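Local coordinates for stringent starvation protein A homolog (Haemophilus influenzae, PDB 3LYK) that belongs to the glutathione S-transferase superfamily and probably forms an equimolar complex with the RNA polymerase holoenzyme but not with the core enzyme, at residues B[101-104]-B[105-109]; B[174-177]-B[178-182]; B[181-184]-B[185-189]. All blocks are in the same frame, centred on the assembly; numbering follows the deposited sequence.

In the fold
Coming from the N terminus, the chain first builds the thioredoxin-like half with its mixed four-stranded sheet, then enters the helical half, where all three contacts lie. Contact 1 comes first, in the middle of the long helix 89-115, facing the second subunit on one flank. After helices 118-134 and 152-165 the chain reaches contact 2, the first turns of helix 176-187, and contact 3 completes that helix. None closes a long loop: each is local, between successive turns. Contacts 2 and 3 share Ala-181 and Tyr-182 and run end to end, whereas contact 1 stays about 8 Å from either at the nearest atoms. Helix 152-165 is a neighbour of all three.

Contact 1 (B[101-104]-B[105-109]); sequences RIEQ and DWYPT
Ile-102 O takes two backbone bonds at this point in the helix, one from Trp-106 N at 2.8 Å and a longer one from Tyr-107 N at 3.3 Å. The second spans five residues, a wider pi-type turn, while Asp-105 N still reaches Arg-101 O in the ordinary way at 2.8 Å. Next in line is Pro-108, which has no N-H to give; its CD sits 3.2 Å from Glu-103 O and its CG packs by Gln-104 O, so ring carbons occupy the side where amides would normally come in, and the helix kinks. Beyond the kink Thr-109 OG1 makes a weak bond back to Asp-105 O.

The apolar side is carried by Ile-102. Its CG2 branch, trans to the backbone N, reaches Tyr-107 CE1 at 3.7 Å and Trp-106 CE3 at 4.0 Å, meeting both rings at a slant. Glu-103 lies against Tyr-107 on another flank: Glu-103 CA is over one ring face, Glu-103 CG is 4.0 Å from Tyr-107 CD2, and the carboxylate plane stands 67° from the ring.

Arg-101 and Asp-105 do not form a salt bridge, with Arg-101 NE 4.4 Å from Asp-105 OD1. Instead both atoms bond to the hydroxyl of Tyr-52 of the second subunit, so one hydroxyl from across the dimer interface bridges the two opposite charges of this helix. Within the chain, Glu-103 OE2 pairs with Tyr-17 OH, and Tyr-107 OH is shared between Tyr-156 O and Gln-20 NE2, connecting this helix to helices 16-27 and 152-165. Ile-102 lies on Val-153 and Val-157 of helix 152-165, and Trp-106 touches Leu-160 of that helix and Leu-132 of helix 118-134.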
ATOM      1  N   ARG B 101       5.685   1.548   7.854  1.00 23.83           N
ATOM      2  CA  ARG B 101       6.986   1.499   8.507  1.00 25.38           C
ATOM      3  C   ARG B 101       7.202   0.190   9.289  1.00 26.53           C
ATOM      4  O   ARG B 101       8.310  -0.366   9.276  1.00 27.43           O
ATOM      5  CB  ARG B 101       7.169   2.686   9.434  1.00 24.96           C
ATOM      6  CG  ARG B 101       7.367   4.033   8.667  1.00 28.44           C
ATOM      7  CD  ARG B 101       7.469   5.213   9.597  1.00 30.55           C
ATOM      8  NE  ARG B 101       8.418   4.941  10.666  1.00 37.99           N
ATOM      9  CZ  ARG B 101       8.177   5.126  11.958  1.00 41.23           C
ATOM     10  NH1 ARG B 101       7.023   5.642  12.355  1.00 44.52           N
ATOM     11  NH2 ARG B 101       9.095   4.797  12.863  1.00 44.06           N
ATOM     12  N   ILE B 102       6.159  -0.283   9.970  1.00 25.81           N
ATOM     13  CA  ILE B 102       6.226  -1.591  10.620  1.00 25.84           C
ATOM     14  C   ILE B 102       6.599  -2.654   9.620  1.00 26.00           C
ATOM     15  O   ILE B 102       7.584  -3.368   9.798  1.00 24.78           O
ATOM     16  CB  ILE B 102       4.935  -1.913  11.398  1.00 25.38           C
ATOM     17  CG1 ILE B 102       4.877  -0.971  12.589  1.00 23.74           C
ATOM     18  CG2 ILE B 102       4.907  -3.415  11.825  1.00 24.87           C
ATOM     19  CD1 ILE B 102       3.485  -0.791  13.165  1.00 26.29           C
ATOM     20  N   GLU B 103       5.847  -2.697   8.534  1.00 27.15           N
ATOM     21  CA  GLU B 103       6.043  -3.646   7.471  1.00 29.23           C
ATOM     22  C   GLU B 103       7.436  -3.522   6.824  1.00 29.84           C
ATOM     23  O   GLU B 103       8.106  -4.539   6.579  1.00 30.73           O
ATOM     24  CB  GLU B 103       4.951  -3.444   6.426  1.00 30.12           C
ATOM     25  CG  GLU B 103       4.515  -4.688   5.711  1.00 35.37           C
ATOM     26  CD  GLU B 103       5.254  -4.885   4.417  1.00 43.26           C
ATOM     27  OE1 GLU B 103       5.661  -3.865   3.809  1.00 48.65           O
ATOM     28  OE2 GLU B 103       5.434  -6.052   3.992  1.00 44.34           O
ATOM     29  N   GLN B 104       7.892  -2.295   6.600  1.00 28.83           N
ATOM     30  CA  GLN B 104       9.147  -2.063   5.902  1.00 29.76           C
ATOM     31  C   GLN B 104      10.365  -2.338   6.773  1.00 28.68           C
ATOM     32  O   GLN B 104      11.313  -2.972   6.332  1.00 28.26           O
ATOM     33  CB  GLN B 104       9.199  -0.607   5.403  1.00 30.73           C
ATOM     34  CG  GLN B 104       9.783  -0.480   4.048  1.00 36.29           C
ATOM     35  CD  GLN B 104       9.212   0.740   3.294  1.00 42.25           C
ATOM     36  OE1 GLN B 104       8.308   0.606   2.453  1.00 43.77           O
ATOM     37  NE2 GLN B 104       9.732   1.917   3.604  1.00 40.18           N
ATOM     38  N   ASP B 105      10.328  -1.841   8.000  1.00 28.05           N
ATOM     39  CA  ASP B 105      11.449  -1.905   8.924  1.00 28.86           C
ATOM     40  C   ASP B 105      11.499  -3.217   9.763  1.00 29.69           C
ATOM     41  O   ASP B 105      12.577  -3.795   9.927  1.00 30.82           O
ATOM     42  CB  ASP B 105      11.405  -0.732   9.913  1.00 28.31           C
ATOM     43  CG  ASP B 105      11.489   0.655   9.232  1.00 31.33           C
ATOM     44  OD1 ASP B 105      11.332   1.667   9.951  1.00 32.96           O
ATOM     45  OD2 ASP B 105      11.703   0.748   8.011  1.00 32.45           O
ATOM     46  N   TRP B 106      10.361  -3.669  10.317  1.00 27.84           N
ATOM     47  CA  TRP B 106      10.383  -4.837  11.215  1.00 26.75           C
ATOM     48  C   TRP B 106      10.146  -6.162  10.534  1.00 26.51           C
ATOM     49  O   TRP B 106      10.851  -7.119  10.826  1.00 27.28           O
ATOM     50  CB  TRP B 106       9.414  -4.669  12.369  1.00 26.35           C
ATOM     51  CG  TRP B 106       9.764  -3.553  13.281  1.00 26.83           C
ATOM     52  CD1 TRP B 106      10.971  -2.900  13.372  1.00 30.36           C
ATOM     53  CD2 TRP B 106       8.931  -2.995  14.290  1.00 27.35           C
ATOM     54  NE1 TRP B 106      10.917  -1.942  14.356  1.00 30.73           N
ATOM     55  CE2 TRP B 106       9.678  -1.981  14.937  1.00 30.34           C
ATOM     56  CE3 TRP B 106       7.620  -3.260  14.728  1.00 28.12           C
ATOM     57  CZ2 TRP B 106       9.148  -1.213  15.982  1.00 32.34           C
ATOM     58  CZ3 TRP B 106       7.097  -2.506  15.768  1.00 30.28           C
ATOM     59  CH2 TRP B 106       7.854  -1.492  16.384  1.00 30.70           C
ATOM     60  N   TYR B 107       9.189  -6.241   9.602  1.00 25.45           N
ATOM     61  CA  TYR B 107       8.867  -7.504   8.959  1.00 24.57           C
ATOM     62  C   TYR B 107      10.038  -8.250   8.288  1.00 26.08           C
ATOM     63  O   TYR B 107      10.068  -9.499   8.345  1.00 25.49           O
ATOM     64  CB  TYR B 107       7.651  -7.371   8.026  1.00 23.91           C
ATOM     65  CG  TYR B 107       6.275  -7.387   8.724  1.00 21.99           C
ATOM     66  CD1 TYR B 107       6.108  -6.901  10.019  1.00 18.94           C
ATOM     67  CD2 TYR B 107       5.146  -7.906   8.070  1.00 23.11           C
ATOM     68  CE1 TYR B 107       4.865  -6.915  10.665  1.00 19.69           C
ATOM     69  CE2 TYR B 107       3.883  -7.911   8.702  1.00 22.85           C
ATOM     70  CZ  TYR B 107       3.766  -7.416  10.007  1.00 22.68           C
ATOM     71  OH  TYR B 107       2.541  -7.444  10.644  1.00 22.05           O
ATOM     72  N   PRO B 108      10.960  -7.520   7.586  1.00 27.03           N
ATOM     73  CA  PRO B 108      12.074  -8.277   6.965  1.00 27.47           C
ATOM     74  C   PRO B 108      13.021  -8.878   7.984  1.00 27.91           C
ATOM     75  O   PRO B 108      13.544  -9.943   7.739  1.00 28.60           O
ATOM     76  CB  PRO B 108      12.822  -7.217   6.118  1.00 27.77           C
ATOM     77  CG  PRO B 108      11.740  -6.164   5.801  1.00 28.02           C
ATOM     78  CD  PRO B 108      10.882  -6.129   7.062  1.00 26.48           C
ATOM     79  N   THR B 109      13.226  -8.198   9.103  1.00 28.72           N
ATOM     80  CA  THR B 109      14.038  -8.703  10.202  1.00 30.12           C
ATOM     81  C   THR B 109      13.390  -9.970  10.809  1.00 30.50           C
ATOM     82  O   THR B 109      14.070 -10.973  11.072  1.00 30.47           O
ATOM     83  CB  THR B 109      14.230  -7.624  11.266  1.00 30.41           C
ATOM     84  OG1 THR B 109      14.655  -6.428  10.631  1.00 32.47           O
ATOM     85  CG2 THR B 109      15.298  -8.027  12.337  1.00 30.77           C
TER

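Contact 2 (B[174-177]-B[178-182]); sequences TGSK and AIKAY
Ile-179 lays its CG1 branch against the carbonyl oxygen of Gly-175, with Ile-179 CG1 3.2 Å from Gly-175 O. That branch runs back beside the residue's own backbone N (chi1 -50°), which brings it over the turn before. The same oxygen receives Ile-179 N, but only weakly, at 3.4 Å. Ala-178 CB lies near it too, at 4.1 Å from Gly-175 O, so the carbonyl has carbon on more than one flank.

One residue further on, Lys-180 repeats the pattern with a longer chain. Its methylenes pass alongside Ser-176 O, Lys-180 CG coming to 3.3 Å, and the chain then runs on extended. Lys-180 N completes the grip on Ser-176 O at 3.1 Å, with an N-H...O angle of 166°. Ala-181 N follows with a bond to Lys-177 O of 3.0 Å, while Ala-181 CB rests 3.4 Å from that same Lys-177 O. After the weak first bond, then, the next two are of ordinary length.

Ser-176 OG bonds back to Gly-173 O, which ties the first helical residue to the approaching loop. Phe-139, from another loop, touches Ala-178 and Ile-179.

Gly-175 has a positive phi of 99°, a backbone shape that glycine adopts readily. Glycine at the N-cap, followed by the first turn of an amphipathic helix, is how helix 176-187 begins in the all-helical C-terminal domain of this glutathione S-transferase fold.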
ATOM      1  N   THR B 174      14.300  -2.814  30.868  1.00 53.55           N
ATOM      2  CA  THR B 174      13.597  -1.528  30.741  1.00 53.23           C
ATOM      3  C   THR B 174      12.704  -1.445  29.503  1.00 52.31           C
ATOM      4  O   THR B 174      13.164  -1.554  28.352  1.00 52.35           O
ATOM      5  CB  THR B 174      14.566  -0.304  30.811  1.00 53.52           C
ATOM      6  OG1 THR B 174      15.385  -0.425  31.977  1.00 54.23           O
ATOM      7  CG2 THR B 174      13.778   1.033  30.891  1.00 53.94           C
ATOM      8  N   GLY B 175      11.420  -1.233  29.775  1.00 50.84           N
ATOM      9  CA  GLY B 175      10.399  -1.245  28.755  1.00 48.87           C
ATOM     10  C   GLY B 175       9.618  -2.552  28.671  1.00 47.53           C
ATOM     11  O   GLY B 175       8.622  -2.628  27.920  1.00 46.75           O
ATOM     12  N   SER B 176      10.037  -3.573  29.433  1.00 45.11           N
ATOM     13  CA  SER B 176       9.405  -4.876  29.291  1.00 43.23           C
ATOM     14  C   SER B 176       8.022  -4.970  29.937  1.00 42.17           C
ATOM     15  O   SER B 176       7.187  -5.747  29.489  1.00 41.98           O
ATOM     16  CB  SER B 176      10.348  -6.016  29.691  1.00 43.39           C
ATOM     17  OG  SER B 176      10.539  -6.072  31.092  1.00 43.80           O
ATOM     18  N   LYS B 177       7.750  -4.161  30.953  1.00 40.90           N
ATOM     19  CA  LYS B 177       6.410  -4.156  31.564  1.00 40.20           C
ATOM     20  C   LYS B 177       5.289  -3.687  30.615  1.00 38.44           C
ATOM     21  O   LYS B 177       4.210  -4.299  30.554  1.00 37.17           O
ATOM     22  CB  LYS B 177       6.380  -3.323  32.855  1.00 40.80           C
ATOM     23  CG  LYS B 177       6.463  -4.167  34.124  1.00 45.53           C
ATOM     24  CD  LYS B 177       7.190  -3.405  35.240  1.00 52.35           C
ATOM     25  CE  LYS B 177       8.353  -4.234  35.816  1.00 55.79           C
ATOM     26  NZ  LYS B 177       9.017  -3.528  36.957  1.00 58.12           N
ATOM     27  N   ALA B 178       5.542  -2.584  29.910  1.00 36.56           N
ATOM     28  CA  ALA B 178       4.610  -2.068  28.907  1.00 34.52           C
ATOM     29  C   ALA B 178       4.389  -3.052  27.730  1.00 33.04           C
ATOM     30  O   ALA B 178       3.266  -3.229  27.292  1.00 32.52           O
ATOM     31  CB  ALA B 178       5.066  -0.690  28.408  1.00 34.61           C
ATOM     32  N   ILE B 179       5.444  -3.701  27.248  1.00 32.08           N
ATOM     33  CA  ILE B 179       5.322  -4.680  26.150  1.00 32.16           C
ATOM     34  C   ILE B 179       4.498  -5.939  26.553  1.00 31.77           C
ATOM     35  O   ILE B 179       3.626  -6.394  25.797  1.00 30.74           O
ATOM     36  CB  ILE B 179       6.691  -5.114  25.573  1.00 32.16           C
ATOM     37  CG1 ILE B 179       7.579  -3.922  25.225  1.00 35.38           C
ATOM     38  CG2 ILE B 179       6.499  -5.913  24.300  1.00 33.25           C
ATOM     39  CD1 ILE B 179       7.016  -2.984  24.086  1.00 38.48           C
ATOM     40  N   LYS B 180       4.752  -6.460  27.753  1.00 29.36           N
ATOM     41  CA  LYS B 180       3.973  -7.593  28.281  1.00 28.70           C
ATOM     42  C   LYS B 180       2.536  -7.217  28.487  1.00 27.12           C
ATOM     43  O   LYS B 180       1.644  -8.009  28.201  1.00 26.65           O
ATOM     44  CB  LYS B 180       4.556  -8.074  29.620  1.00 28.56           C
ATOM     45  CG  LYS B 180       5.864  -8.819  29.487  1.00 31.68           C
ATOM     46  CD  LYS B 180       6.561  -8.876  30.860  1.00 39.90           C
ATOM     47  CE  LYS B 180       7.682  -9.903  30.892  1.00 43.63           C
ATOM     48  NZ  LYS B 180       8.409  -9.790  32.197  1.00 46.99           N
ATOM     49  N   ALA B 181       2.302  -6.015  29.006  1.00 25.98           N
ATOM     50  CA  ALA B 181       0.928  -5.534  29.172  1.00 25.72           C
ATOM     51  C   ALA B 181       0.205  -5.444  27.790  1.00 25.35           C
ATOM     52  O   ALA B 181      -0.945  -5.875  27.651  1.00 25.51           O
ATOM     53  CB  ALA B 181       0.891  -4.173  29.956  1.00 25.85           C
ATOM     54  N   TYR B 182       0.879  -4.911  26.775  1.00 24.29           N
ATOM     55  CA  TYR B 182       0.270  -4.812  25.428  1.00 23.57           C
ATOM     56  C   TYR B 182      -0.063  -6.203  24.869  1.00 23.05           C
ATOM     57  O   TYR B 182      -1.144  -6.434  24.332  1.00 21.40           O
ATOM     58  CB  TYR B 182       1.233  -4.062  24.473  1.00 23.68           C
ATOM     59  CG  TYR B 182       0.739  -3.971  23.053  1.00 23.60           C
ATOM     60  CD1 TYR B 182      -0.312  -3.097  22.719  1.00 21.25           C
ATOM     61  CD2 TYR B 182       1.299  -4.785  22.045  1.00 22.61           C
ATOM     62  CE1 TYR B 182      -0.775  -3.009  21.389  1.00 23.17           C
ATOM     63  CE2 TYR B 182       0.857  -4.705  20.717  1.00 24.52           C
ATOM     64  CZ  TYR B 182      -0.180  -3.815  20.395  1.00 24.14           C
ATOM     65  OH  TYR B 182      -0.622  -3.767  19.102  1.00 23.06           O
TER

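Contact 3 (B[181-184]-B[185-189]); sequences AYME and RVFTR
Val-186 sets CG1 over one face of the Tyr-182 ring, a CH-pi contact 4.0 Å from the centroid and toward the rim near CZ. With the tyrosine CG trans to the backbone N (chi1 177°), the ring leans forward along the helix, toward its C-terminal end, and so comes beside Val-186.

On another flank, Met-183, present as selenomethionine, lies beside Phe-187 and points the same way. Its SE is 5.4 Å from the ring centroid and oblique to it, a Met-aromatic contact; the methyl comes unusually near the ring, so its exact place is doubtful.

Arg-185 bends at chi3, and one face of its guanidinium lies against Ala-181 O, with Arg-185 CZ 3.9 Å from that oxygen and NH1 at the edge of the Tyr-182 ring. At the helix end, Thr-188 OG1 donates to Glu-184 O at 2.6 Å and Thr-188 N adds a weak bond at 3.3 Å, both gripping one carbonyl.

Further out, Pro-143 O holds Arg-185 NH1 and Asp-154 OD1 holds Tyr-182 OH. Phe-187 meets Trp-162 edge-to-face and also touches Phe-192 of helix 190-195, while Val-186 lies on Ala-158, so this helix end packs against helix 152-165 and helix 190-195.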
ATOM      1  N   ALA B 181       2.302  -6.015  29.006  1.00 25.98           N
ATOM      2  CA  ALA B 181       0.928  -5.534  29.172  1.00 25.72           C
ATOM      3  C   ALA B 181       0.205  -5.444  27.790  1.00 25.35           C
ATOM      4  O   ALA B 181      -0.945  -5.875  27.651  1.00 25.51           O
ATOM      5  CB  ALA B 181       0.891  -4.173  29.956  1.00 25.85           C
ATOM      6  N   TYR B 182       0.879  -4.911  26.775  1.00 24.29           N
ATOM      7  CA  TYR B 182       0.270  -4.812  25.428  1.00 23.57           C
ATOM      8  C   TYR B 182      -0.063  -6.203  24.869  1.00 23.05           C
ATOM      9  O   TYR B 182      -1.144  -6.434  24.332  1.00 21.40           O
ATOM     10  CB  TYR B 182       1.233  -4.062  24.473  1.00 23.68           C
ATOM     11  CG  TYR B 182       0.739  -3.971  23.053  1.00 23.60           C
ATOM     12  CD1 TYR B 182      -0.312  -3.097  22.719  1.00 21.25           C
ATOM     13  CD2 TYR B 182       1.299  -4.785  22.045  1.00 22.61           C
ATOM     14  CE1 TYR B 182      -0.775  -3.009  21.389  1.00 23.17           C
ATOM     15  CE2 TYR B 182       0.857  -4.705  20.717  1.00 24.52           C
ATOM     16  CZ  TYR B 182      -0.180  -3.815  20.395  1.00 24.14           C
ATOM     17  OH  TYR B 182      -0.622  -3.767  19.102  1.00 23.06           O
HETATM   18  N   MSE B 183       0.877  -7.130  25.012  1.00 22.60           N
HETATM   19  CA  MSE B 183       0.661  -8.492  24.576  1.00 24.12           C
HETATM   20  C   MSE B 183      -0.570  -9.115  25.153  1.00 23.95           C
HETATM   21  O   MSE B 183      -1.347  -9.712  24.407  1.00 24.12           O
HETATM   22  CB  MSE B 183       1.895  -9.356  24.834  1.00 24.98           C
HETATM   23  CG  MSE B 183       2.951  -9.110  23.762  1.00 29.36           C
HETATM   24 SE   MSE B 183       4.673  -9.985  24.135  1.00 42.68          SE
HETATM   25  CE  MSE B 183       4.372 -11.711  23.415  1.00 39.08           C
ATOM     26  N   GLU B 184      -0.771  -8.979  26.471  1.00 24.04           N
ATOM     27  CA  GLU B 184      -1.976  -9.523  27.074  1.00 24.95           C
ATOM     28  C   GLU B 184      -3.218  -8.843  26.477  1.00 24.62           C
ATOM     29  O   GLU B 184      -4.230  -9.475  26.202  1.00 24.35           O
ATOM     30  CB  GLU B 184      -1.936  -9.354  28.603  1.00 24.64           C
ATOM     31  CG  GLU B 184      -3.126 -10.002  29.340  1.00 28.12           C
ATOM     32  CD  GLU B 184      -4.402  -9.121  29.409  1.00 31.63           C
ATOM     33  OE1 GLU B 184      -4.322  -7.865  29.279  1.00 32.57           O
ATOM     34  OE2 GLU B 184      -5.497  -9.707  29.602  1.00 30.85           O
ATOM     35  N   ARG B 185      -3.130  -7.536  26.282  1.00 24.96           N
ATOM     36  CA  ARG B 185      -4.280  -6.757  25.800  1.00 24.79           C
ATOM     37  C   ARG B 185      -4.704  -7.237  24.414  1.00 23.29           C
ATOM     38  O   ARG B 185      -5.892  -7.407  24.135  1.00 23.58           O
ATOM     39  CB  ARG B 185      -3.854  -5.299  25.747  1.00 25.24           C
ATOM     40  CG  ARG B 185      -4.935  -4.308  25.606  1.00 27.22           C
ATOM     41  CD  ARG B 185      -4.256  -2.914  25.795  1.00 30.00           C
ATOM     42  NE  ARG B 185      -3.805  -2.743  27.164  1.00 29.38           N
ATOM     43  CZ  ARG B 185      -2.601  -2.325  27.544  1.00 30.11           C
ATOM     44  NH1 ARG B 185      -1.667  -1.948  26.679  1.00 24.54           N
ATOM     45  NH2 ARG B 185      -2.350  -2.254  28.833  1.00 33.02           N
ATOM     46  N   VAL B 186      -3.736  -7.518  23.551  1.00 22.22           N
ATOM     47  CA  VAL B 186      -4.103  -7.969  22.183  1.00 21.10           C
ATOM     48  C   VAL B 186      -4.332  -9.503  22.052  1.00 21.32           C
ATOM     49  O   VAL B 186      -5.313  -9.918  21.389  1.00 20.48           O
ATOM     50  CB  VAL B 186      -3.143  -7.415  21.089  1.00 20.66           C
ATOM     51  CG1 VAL B 186      -3.113  -5.881  21.136  1.00 20.45           C
ATOM     52  CG2 VAL B 186      -1.696  -7.947  21.250  1.00 19.97           C
ATOM     53  N   PHE B 187      -3.468 -10.336  22.677  1.00 20.78           N
ATOM     54  CA  PHE B 187      -3.575 -11.787  22.495  1.00 20.17           C
ATOM     55  C   PHE B 187      -4.871 -12.384  23.041  1.00 20.50           C
ATOM     56  O   PHE B 187      -5.359 -13.416  22.524  1.00 19.90           O
ATOM     57  CB  PHE B 187      -2.408 -12.574  23.084  1.00 19.73           C
ATOM     58  CG  PHE B 187      -1.065 -12.299  22.447  1.00 21.26           C
ATOM     59  CD1 PHE B 187      -0.947 -11.656  21.217  1.00 22.37           C
ATOM     60  CD2 PHE B 187       0.098 -12.693  23.108  1.00 18.64           C
ATOM     61  CE1 PHE B 187       0.316 -11.402  20.655  1.00 22.13           C
ATOM     62  CE2 PHE B 187       1.342 -12.478  22.551  1.00 22.86           C
ATOM     63  CZ  PHE B 187       1.452 -11.813  21.304  1.00 20.85           C
ATOM     64  N   THR B 188      -5.411 -11.749  24.077  1.00 20.80           N
ATOM     65  CA  THR B 188      -6.610 -12.242  24.758  1.00 22.54           C
ATOM     66  C   THR B 188      -7.920 -11.715  24.180  1.00 23.64           C
ATOM     67  O   THR B 188      -9.011 -12.099  24.640  1.00 23.42           O
ATOM     68  CB  THR B 188      -6.560 -12.000  26.309  1.00 22.45           C
ATOM     69  OG1 THR B 188      -6.600 -10.599  26.550  1.00 24.17           O
ATOM     70  CG2 THR B 188      -5.244 -12.591  26.927  1.00 20.14           C
ATOM     71  N   ARG B 189      -7.834 -10.909  23.118  1.00 23.61           N
ATOM     72  CA  ARG B 189      -9.044 -10.361  22.484  1.00 24.10           C
ATOM     73  C   ARG B 189      -9.747 -11.490  21.772  1.00 23.19           C
ATOM     74  O   ARG B 189      -9.068 -12.365  21.223  1.00 22.30           O
ATOM     75  CB  ARG B 189      -8.672  -9.304  21.419  1.00 24.53           C
ATOM     76  CG  ARG B 189      -8.382  -7.961  21.963  1.00 28.50           C
ATOM     77  CD  ARG B 189      -8.106  -6.988  20.788  1.00 27.66           C
ATOM     78  NE  ARG B 189      -9.323  -6.513  20.128  1.00 26.72           N
ATOM     79  CZ  ARG B 189     -10.084  -5.498  20.556  1.00 26.62           C
ATOM     80  NH1 ARG B 189      -9.805  -4.850  21.666  1.00 26.18           N
ATOM     81  NH2 ARG B 189     -11.155  -5.129  19.869  1.00 26.68           N
TER